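Local coordinates for uncharacterized protein (PDB 5UK3) that probably catalyses the bicarbonate-dependent breakdown of cyanate to ammonia and carbon dioxide, at residues K31-Q36 with C68-I73; Q62-I67 with E76-L81; I128-D133 with L144-K149. All blocks are in the same frame, centred on the assembly; numbering follows the deposited sequence.

Contact 1. Residues K31-Q36 with C68-I73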
loop_
_atom_site.group_PDB
_atom_site.type_symbol
_atom_site.label_atom_id
_atom_site.label_comp_id
_atom_site.label_asym_id
_atom_site.label_seq_id
_atom_site.Cartn_x
_atom_site.Cartn_y
_atom_site.Cartn_z
ATOM N N LYS I 31 37.604 19.758 -5.975
ATOM C CA LYS I 31 38.279 20.260 -7.166
ATOM C C LYS I 31 37.543 21.406 -7.881
ATOM O O LYS I 31 38.133 22.059 -8.751
ATOM C CB LYS I 31 38.518 19.114 -8.170
ATOM C CG LYS I 31 39.393 17.979 -7.660
ATOM C CD LYS I 31 40.843 18.416 -7.648
ATOM C CE LYS I 31 41.818 17.364 -7.131
ATOM N NZ LYS I 31 42.662 16.816 -8.245
ATOM N N GLY I 32 36.270 21.625 -7.551
ATOM C CA GLY I 32 35.446 22.635 -8.229
ATOM C C GLY I 32 35.049 22.240 -9.652
ATOM O O GLY I 32 34.841 23.105 -10.496
ATOM N N LEU I 33 34.976 20.931 -9.909
ATOM C CA LEU I 33 34.596 20.385 -11.215
ATOM C C LEU I 33 33.091 20.282 -11.388
ATOM O O LEU I 33 32.378 19.874 -10.456
ATOM C CB LEU I 33 35.170 18.985 -11.382
ATOM C CG LEU I 33 36.634 18.906 -11.807
ATOM C CD1 LEU I 33 37.161 17.498 -11.586
ATOM C CD2 LEU I 33 36.798 19.308 -13.276
ATOM N N THR I 34 32.591 20.676 -12.558
ATOM C CA THR I 34 31.192 20.466 -12.873
ATOM C C THR I 34 31.056 19.132 -13.609
ATOM O O THR I 34 32.026 18.620 -14.143
ATOM C CB THR I 34 30.615 21.580 -13.747
ATOM O OG1 THR I 34 31.338 21.647 -14.971
ATOM C CG2 THR I 34 30.665 22.905 -13.033
ATOM N N TYR I 35 29.855 18.541 -13.566
ATOM C CA TYR I 35 29.579 17.293 -14.268
ATOM C C TYR I 35 29.825 17.517 -15.759
ATOM O O TYR I 35 30.425 16.673 -16.405
ATOM C CB TYR I 35 28.166 16.796 -13.994
ATOM C CG TYR I 35 27.863 16.348 -12.588
ATOM C CD1 TYR I 35 28.369 15.125 -12.075
ATOM C CD2 TYR I 35 27.057 17.121 -11.765
ATOM C CE1 TYR I 35 28.107 14.685 -10.766
ATOM C CE2 TYR I 35 26.758 16.700 -10.482
ATOM C CZ TYR I 35 27.288 15.457 -9.974
ATOM O OH TYR I 35 26.909 15.074 -8.683
ATOM N N GLN I 36 29.384 18.659 -16.288
ATOM C CA GLN I 36 29.708 19.069 -17.676
ATOM C C GLN I 36 31.190 18.986 -18.013
ATOM O O GLN I 36 31.591 18.346 -18.975
ATOM C CB GLN I 36 29.264 20.518 -17.871
ATOM C CG GLN I 36 29.497 21.132 -19.255
ATOM C CD GLN I 36 28.627 20.495 -20.299
ATOM O OE1 GLN I 36 27.482 20.916 -20.500
ATOM N NE2 GLN I 36 29.125 19.425 -20.918
ATOM N N CYS I 68 39.295 8.436 -11.862
ATOM C CA CYS I 68 40.060 8.633 -10.665
ATOM C C CYS I 68 41.098 9.751 -10.776
ATOM O O CYS I 68 41.344 10.475 -9.843
ATOM C CB CYS I 68 40.699 7.303 -10.239
ATOM S SG CYS I 68 39.478 6.065 -9.724
ATOM N N ASP I 69 41.798 9.819 -11.878
ATOM C CA ASP I 69 42.767 10.879 -12.081
ATOM C C ASP I 69 42.162 12.235 -12.194
ATOM O O ASP I 69 42.793 13.221 -11.832
ATOM C CB ASP I 69 43.395 10.588 -13.468
ATOM C CG ASP I 69 44.506 9.555 -13.443
ATOM O OD1 ASP I 69 44.712 8.991 -12.341
ATOM O OD2 ASP I 69 45.084 9.260 -14.559
ATOM N N THR I 70 41.026 12.290 -12.861
ATOM C CA THR I 70 40.332 13.529 -13.072
ATOM C C THR I 70 39.924 14.130 -11.725
ATOM O O THR I 70 40.108 15.336 -11.501
ATOM C CB THR I 70 39.110 13.282 -13.932
ATOM O OG1 THR I 70 39.528 12.685 -15.166
ATOM C CG2 THR I 70 38.373 14.583 -14.209
ATOM N N LEU I 71 39.432 13.275 -10.841
ATOM C CA LEU I 71 39.205 13.616 -9.449
ATOM C C LEU I 71 40.521 13.476 -8.681
ATOM O O LEU I 71 41.578 13.059 -9.218
ATOM C CB LEU I 71 38.179 12.679 -8.873
ATOM C CG LEU I 71 36.825 12.643 -9.623
ATOM C CD1 LEU I 71 35.934 11.508 -9.143
ATOM C CD2 LEU I 71 36.079 13.955 -9.482
ATOM N N GLY I 72 40.518 13.855 -7.423
ATOM C CA GLY I 72 41.772 13.713 -6.621
ATOM C C GLY I 72 42.267 12.300 -6.398
ATOM O O GLY I 72 43.432 12.110 -6.101
ATOM N N ILE I 73 41.387 11.323 -6.567
ATOM C CA ILE I 73 41.487 10.043 -5.862
ATOM C C ILE I 73 42.401 8.969 -6.445
ATOM O O ILE I 73 42.853 9.067 -7.581
ATOM C CB ILE I 73 40.103 9.391 -5.649
ATOM C CG1 ILE I 73 39.439 9.108 -6.955
ATOM C CG2 ILE I 73 39.197 10.277 -4.806
ATOM C CD1 ILE I 73 38.202 8.286 -6.784
#
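T70 OG1 is hydrogen-bonded to the backbone oxygen of R66, one turn earlier in helix 61-70, and this fixes which branch of T70 meets L33. With OG1 beside its own backbone N (chi1 -57°), T70 holds CG2 anti to that N, and the methyl lies 4.1 Å from L33 CD1. The two side chains cross at about a right angle. L33 CD1 also rests 3.7 Å from T70 O, and 4.3 Å from L71 CD2. L71 starts away from L33 at CB, but its end turns back to meet it, and M38 of helix 35-42 packs on both leucines. The contact packs the turn between helices 23-31 and 35-42 against the C-terminal end of helix 61-70 in the N-terminal domain, of the helix-turn-helix class: G32, with positive phi, closes helix 23-31 in a Schellman motif, and T34 N-caps helix 35-42 through OG1 to Q37 N. At that same helix start, Y35 N bonds E118 OE1 of a second subunit. At the exposed margin K31, its chain bent at chi2 and again at chi4, brings NZ to 3.6 Å from G72 CA. NZ stays 4.4 Å from T70 O, too far for a hydrogen bond, yet a positive charge beside the C-terminal end of helix 61-70 is probably favourable electrostatically. G72 meets K31 through backbone atoms, its N being 3.8 Å from K31 CE.

Contact 2. Residues Q62-I67 with E76-L81; sequences QLAHRI and EYANEL
I67 and L81 owe their contact to two torsion choices: I67 has CG1 anti to its carbonyl carbon (chi1 -73°), which leaves CG2 anti to the backbone N, while L81 has CG anti to its carbonyl carbon and CD1 extended beyond it (chi2 176°). The methyl CD1 of L81 therefore arrives 3.8 Å from I67 CG2, with I67 CB and CD1 only slightly farther off, and the two side chains cross obliquely. This pair belongs to the buried interior of an all-helical domain of the helix-turn-helix class, where helix 61-70 packs on the short, weakly bonded helix that follows residues 76-77. Other helices complete the apolar cluster: L49 and L53 of helix 46-53 and L42 of helix 35-42 touch I67, while V52 and F24 touch L81. C59, in the preceding loop, lies against A64, I67 and L81, and its backbone is hydrogen-bonded to that of L81.

The closest backbone approach is at A64 and A78, whose CA atoms stand 5.0 Å apart. Both residues direct CB toward the opposing segment, and the two methyls meet at 3.8 Å; the small side chains are what allow this spacing. A64 CB also lies 3.6 Å from A78 O and 4.1 Å from L81 CB, so one methyl spans the turn from A78 to L81. A78 O accepts weak hydrogen bonds from L81 N and T82 OG1. All the contacts across the interface are van der Waals in kind. At the exposed margin, H65 starts away from the other segment at CB but its imidazole swings back, meeting A78 obliquely to the ring, with H65 ND1 3.8 Å from A78 CB.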
loop_
_atom_site.group_PDB
_atom_site.type_symbol
_atom_site.label_atom_id
_atom_site.label_comp_id
_atom_site.label_asym_id
_atom_site.label_seq_id
_atom_site.Cartn_x
_atom_site.Cartn_y
_atom_site.Cartn_z
ATOM N N GLN I 62 39.469 0.952 -17.776
ATOM C CA GLN I 62 40.249 2.044 -18.327
ATOM C C GLN I 62 39.577 3.419 -18.122
ATOM O O GLN I 62 40.241 4.373 -17.729
ATOM C CB GLN I 62 40.668 1.758 -19.746
ATOM C CG GLN I 62 39.697 2.203 -20.839
ATOM C CD GLN I 62 40.225 1.885 -22.241
ATOM O OE1 GLN I 62 41.442 1.831 -22.450
ATOM N NE2 GLN I 62 39.310 1.638 -23.190
ATOM N N LEU I 63 38.266 3.528 -18.295
ATOM C CA LEU I 63 37.596 4.765 -17.940
ATOM C C LEU I 63 37.633 5.006 -16.439
ATOM O O LEU I 63 37.771 6.142 -15.969
ATOM C CB LEU I 63 36.140 4.788 -18.426
ATOM C CG LEU I 63 35.486 6.181 -18.379
ATOM C CD1 LEU I 63 35.984 7.026 -19.508
ATOM C CD2 LEU I 63 33.973 6.095 -18.409
ATOM N N ALA I 64 37.443 3.954 -15.663
ATOM C CA ALA I 64 37.486 4.081 -14.208
ATOM C C ALA I 64 38.792 4.719 -13.748
ATOM O O ALA I 64 38.761 5.603 -12.874
ATOM C CB ALA I 64 37.263 2.731 -13.553
ATOM N N HIS I 65 39.927 4.258 -14.290
ATOM C CA HIS I 65 41.237 4.844 -13.925
ATOM C C HIS I 65 41.281 6.327 -14.268
ATOM O O HIS I 65 41.666 7.154 -13.467
ATOM C CB HIS I 65 42.424 4.139 -14.589
ATOM C CG HIS I 65 42.774 2.811 -13.997
ATOM N ND1 HIS I 65 42.947 2.616 -12.641
ATOM C CD2 HIS I 65 43.061 1.623 -14.588
ATOM C CE1 HIS I 65 43.273 1.356 -12.413
ATOM N NE2 HIS I 65 43.345 0.731 -13.577
ATOM N N ARG I 66 40.811 6.650 -15.443
ATOM C CA ARG I 66 40.736 8.046 -15.883
ATOM C C ARG I 66 39.833 8.938 -15.033
ATOM O O ARG I 66 40.178 10.082 -14.785
ATOM C CB ARG I 66 40.263 8.121 -17.337
ATOM C CG ARG I 66 41.378 8.165 -18.314
ATOM C CD ARG I 66 40.843 8.410 -19.626
ATOM N NE ARG I 66 40.800 9.797 -20.007
ATOM C CZ ARG I 66 40.240 10.204 -21.124
ATOM N NH1 ARG I 66 40.202 11.495 -21.406
ATOM N NH2 ARG I 66 39.744 9.307 -21.999
ATOM N N ILE I 67 38.685 8.413 -14.607
ATOM C CA ILE I 67 37.829 9.139 -13.665
ATOM C C ILE I 67 38.613 9.441 -12.386
ATOM O O ILE I 67 38.592 10.548 -11.880
ATOM C CB ILE I 67 36.517 8.353 -13.351
ATOM C CG1 ILE I 67 35.595 8.406 -14.550
ATOM C CG2 ILE I 67 35.785 8.924 -12.149
ATOM C CD1 ILE I 67 34.510 7.343 -14.558
ATOM N N GLU I 76 43.146 2.947 -6.768
ATOM C CA GLU I 76 42.647 1.805 -6.028
ATOM C C GLU I 76 41.126 1.796 -6.014
ATOM O O GLU I 76 40.522 0.739 -6.128
ATOM C CB GLU I 76 43.242 1.779 -4.632
ATOM C CG GLU I 76 44.749 1.598 -4.663
ATOM C CD GLU I 76 45.165 0.350 -5.414
ATOM O OE1 GLU I 76 46.343 0.250 -5.804
ATOM O OE2 GLU I 76 44.314 -0.537 -5.617
ATOM N N TYR I 77 40.505 2.963 -5.883
ATOM C CA TYR I 77 38.998 3.059 -5.948
ATOM C C TYR I 77 38.343 2.761 -7.281
ATOM O O TYR I 77 37.116 2.648 -7.351
ATOM C CB TYR I 77 38.491 4.424 -5.434
ATOM C CG TYR I 77 39.042 4.636 -4.029
ATOM C CD1 TYR I 77 38.769 3.692 -3.003
ATOM C CD2 TYR I 77 39.956 5.648 -3.758
ATOM C CE1 TYR I 77 39.333 3.791 -1.740
ATOM C CE2 TYR I 77 40.513 5.770 -2.492
ATOM C CZ TYR I 77 40.192 4.843 -1.483
ATOM O OH TYR I 77 40.722 4.963 -0.222
ATOM N N ALA I 78 39.131 2.629 -8.341
ATOM C CA ALA I 78 38.583 2.338 -9.667
ATOM C C ALA I 78 37.695 1.091 -9.715
ATOM O O ALA I 78 36.737 1.067 -10.453
ATOM C CB ALA I 78 39.701 2.226 -10.683
ATOM N N ASN I 79 38.000 0.076 -8.915
ATOM C CA ASN I 79 37.149 -1.115 -8.804
ATOM C C ASN I 79 35.664 -0.870 -8.580
ATOM O O ASN I 79 34.841 -1.587 -9.150
ATOM C CB ASN I 79 37.641 -2.058 -7.681
ATOM C CG ASN I 79 38.405 -3.260 -8.222
ATOM O OD1 ASN I 79 38.290 -3.624 -9.395
ATOM N ND2 ASN I 79 39.190 -3.907 -7.349
ATOM N N GLU I 80 35.323 0.064 -7.691
ATOM C CA GLU I 80 33.920 0.321 -7.332
ATOM C C GLU I 80 33.095 0.827 -8.509
ATOM O O GLU I 80 31.915 0.503 -8.624
ATOM C CB GLU I 80 33.829 1.338 -6.194
ATOM C CG GLU I 80 34.313 0.841 -4.833
ATOM C CD GLU I 80 34.569 1.994 -3.871
ATOM O OE1 GLU I 80 35.675 2.079 -3.306
ATOM O OE2 GLU I 80 33.658 2.857 -3.731
ATOM N N LEU I 81 33.737 1.603 -9.375
ATOM C CA LEU I 81 33.108 2.094 -10.594
ATOM C C LEU I 81 32.871 1.024 -11.650
ATOM O O LEU I 81 32.101 1.229 -12.577
ATOM C CB LEU I 81 33.952 3.194 -11.187
ATOM C CG LEU I 81 34.185 4.440 -10.317
ATOM C CD1 LEU I 81 35.145 5.389 -11.040
ATOM C CD2 LEU I 81 32.907 5.170 -9.988
#

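Contact 3. Residues I128-D133 with L144-K149; sequences IDCKID and LRIDGK
K131 and D147 exchange backbone hydrogen bonds across two antiparallel strands whose axes run at 175°. K131 N to D147 O is 2.9 Å; the return bond, D147 N to K131 O, is weak. D133 and R145 form the next hydrogen-bonded pair, R145 N reaching D133 O at 2.8 Å. At the other end K149 N meets D129 O at 3.2 Å. Four CA-H...O contacts, among them C130 CA to D147 O at 3.4 Å, fill the intervals.

The ladder is the hairpin of the cyanase C-terminal domain, and residues 144-149 pair on with a strand of a second subunit, extending the sheet.

Apolar contacts occupy the face of C130, I132 and I146. I132 CG2, anti to the backbone N, sits 3.6 Å from L144 CD1, the two side chains lying side by side, and I132 CD1 lies 3.9 Å from I146 CG2. An alanine in place of I132 would probably open a gap beside L144 CD1 and I146 CG2.

K131, D133, R145 and D147 line the opposite face. D147 OD1 forms a salt bridge with R141 of the second subunit; K131 NZ, 4.3 Å from D147 OD2, stays beyond salt-bridge range. D129, at the corner of the chain, is also salt-bridged to that R141.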
loop_
_atom_site.group_PDB
_atom_site.type_symbol
_atom_site.label_atom_id
_atom_site.label_comp_id
_atom_site.label_asym_id
_atom_site.label_seq_id
_atom_site.Cartn_x
_atom_site.Cartn_y
_atom_site.Cartn_z
ATOM N N ILE I 128 16.981 1.112 -21.193
ATOM C CA ILE I 128 18.266 0.487 -21.088
ATOM C C ILE I 128 19.205 1.059 -22.151
ATOM O O ILE I 128 20.272 1.591 -21.815
ATOM C CB ILE I 128 18.101 -1.016 -21.249
ATOM C CG1 ILE I 128 17.043 -1.527 -20.282
ATOM C CG2 ILE I 128 19.414 -1.728 -21.045
ATOM C CD1 ILE I 128 17.291 -1.227 -18.818
ATOM N N ASP I 129 18.811 0.987 -23.411
ATOM C CA ASP I 129 19.534 1.646 -24.490
ATOM C C ASP I 129 18.938 3.050 -24.661
ATOM O O ASP I 129 18.033 3.270 -25.459
ATOM C CB ASP I 129 19.412 0.833 -25.792
ATOM C CG ASP I 129 20.239 1.422 -26.962
ATOM O OD1 ASP I 129 20.907 2.456 -26.765
ATOM O OD2 ASP I 129 20.191 0.846 -28.076
ATOM N N CYS I 130 19.473 3.990 -23.919
ATOM C CA CYS I 130 18.843 5.279 -23.761
ATOM C C CYS I 130 19.871 6.363 -23.433
ATOM O O CYS I 130 20.666 6.168 -22.512
ATOM C CB CYS I 130 17.832 5.156 -22.633
ATOM S SG CYS I 130 16.561 6.420 -22.686
ATOM N N LYS I 131 19.859 7.473 -24.153
ATOM C CA LYS I 131 20.778 8.576 -23.916
ATOM C C LYS I 131 20.014 9.778 -23.429
ATOM O O LYS I 131 19.307 10.424 -24.203
ATOM C CB LYS I 131 21.514 8.994 -25.189
ATOM C CG LYS I 131 22.332 7.918 -25.827
ATOM C CD LYS I 131 22.848 8.323 -27.209
ATOM C CE LYS I 131 23.477 7.120 -27.938
ATOM N NZ LYS I 131 22.764 6.710 -29.198
ATOM N N ILE I 132 20.184 10.123 -22.168
ATOM C CA ILE I 132 19.615 11.333 -21.622
ATOM C C ILE I 132 20.605 12.457 -21.857
ATOM O O ILE I 132 21.796 12.252 -21.883
ATOM C CB ILE I 132 19.369 11.276 -20.106
ATOM C CG1 ILE I 132 18.819 9.925 -19.622
ATOM C CG2 ILE I 132 18.445 12.402 -19.654
ATOM C CD1 ILE I 132 17.565 9.536 -20.311
ATOM N N ASP I 133 20.078 13.654 -22.037
ATOM C CA ASP I 133 20.865 14.860 -22.132
ATOM C C ASP I 133 20.106 15.964 -21.435
ATOM O O ASP I 133 18.869 15.978 -21.498
ATOM C CB ASP I 133 21.030 15.180 -23.595
ATOM C CG ASP I 133 21.853 16.404 -23.822
ATOM O OD1 ASP I 133 23.068 16.357 -23.470
ATOM O OD2 ASP I 133 21.301 17.410 -24.360
ATOM N N LEU I 144 15.418 18.754 -21.408
ATOM C CA LEU I 144 15.733 17.391 -21.109
ATOM C C LEU I 144 15.442 16.616 -22.370
ATOM O O LEU I 144 14.307 16.593 -22.805
ATOM C CB LEU I 144 14.855 16.955 -19.932
ATOM C CG LEU I 144 14.907 15.518 -19.459
ATOM C CD1 LEU I 144 16.309 15.282 -18.974
ATOM C CD2 LEU I 144 13.968 15.106 -18.330
ATOM N N ARG I 145 16.447 16.005 -22.968
ATOM C CA ARG I 145 16.275 15.242 -24.207
ATOM C C ARG I 145 16.557 13.782 -23.954
ATOM O O ARG I 145 17.601 13.442 -23.472
ATOM C CB ARG I 145 17.233 15.773 -25.259
ATOM C CG ARG I 145 17.230 15.047 -26.583
ATOM C CD ARG I 145 18.183 15.750 -27.551
ATOM N NE ARG I 145 18.019 15.351 -28.959
ATOM C CZ ARG I 145 18.436 14.202 -29.489
ATOM N NH1 ARG I 145 19.073 13.272 -28.753
ATOM N NH2 ARG I 145 18.226 13.957 -30.770
ATOM N N ILE I 146 15.607 12.929 -24.268
ATOM C CA ILE I 146 15.725 11.497 -24.036
ATOM C C ILE I 146 15.712 10.794 -25.389
ATOM O O ILE I 146 14.802 11.020 -26.174
ATOM C CB ILE I 146 14.569 10.994 -23.154
ATOM C CG1 ILE I 146 14.588 11.717 -21.805
ATOM C CG2 ILE I 146 14.681 9.491 -22.956
ATOM C CD1 ILE I 146 13.408 11.410 -20.911
ATOM N N ASP I 147 16.675 9.906 -25.633
ATOM C CA ASP I 147 16.864 9.274 -26.955
ATOM C C ASP I 147 16.973 7.757 -26.772
ATOM O O ASP I 147 18.022 7.242 -26.428
ATOM C CB ASP I 147 18.120 9.869 -27.611
ATOM C CG ASP I 147 18.534 9.156 -28.912
ATOM O OD1 ASP I 147 17.832 8.203 -29.325
ATOM O OD2 ASP I 147 19.582 9.541 -29.519
ATOM N N GLY I 148 15.882 7.054 -27.025
ATOM C CA GLY I 148 15.772 5.652 -26.701
ATOM C C GLY I 148 15.501 4.773 -27.895
ATOM O O GLY I 148 14.926 5.212 -28.858
ATOM N N LYS I 149 15.899 3.508 -27.800
ATOM C CA LYS I 149 15.590 2.557 -28.827
ATOM C C LYS I 149 14.114 2.196 -28.714
ATOM O O LYS I 149 13.616 1.944 -27.628
ATOM C CB LYS I 149 16.458 1.289 -28.696
ATOM C CG LYS I 149 16.106 0.209 -29.704
ATOM C CD LYS I 149 17.225 -0.795 -29.935
ATOM C CE LYS I 149 17.334 -1.155 -31.430
ATOM N NZ LYS I 149 18.481 -2.089 -31.686
#

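From the N terminus, residues 31-36 open contact 1, which closes when the chain returns at 68-73 after helices 35-42 and 46-53. Before that closure, residues 62-67 have already opened contact 2, completed at 76-81, so the two loops cross. Both use helix 61-70, which ties the turn before helix 35-42 to the short helix 78-82; they meet where C68 SG packs 3.7 Å from A78 N. Contact 3 opens only afterwards, beyond helix 96-120, and closes the hairpin loop between 128-133 and 144-149. Its centre lies about 24 Å from the centres of the other two. Contacts 1 and 3 both touch the second subunit.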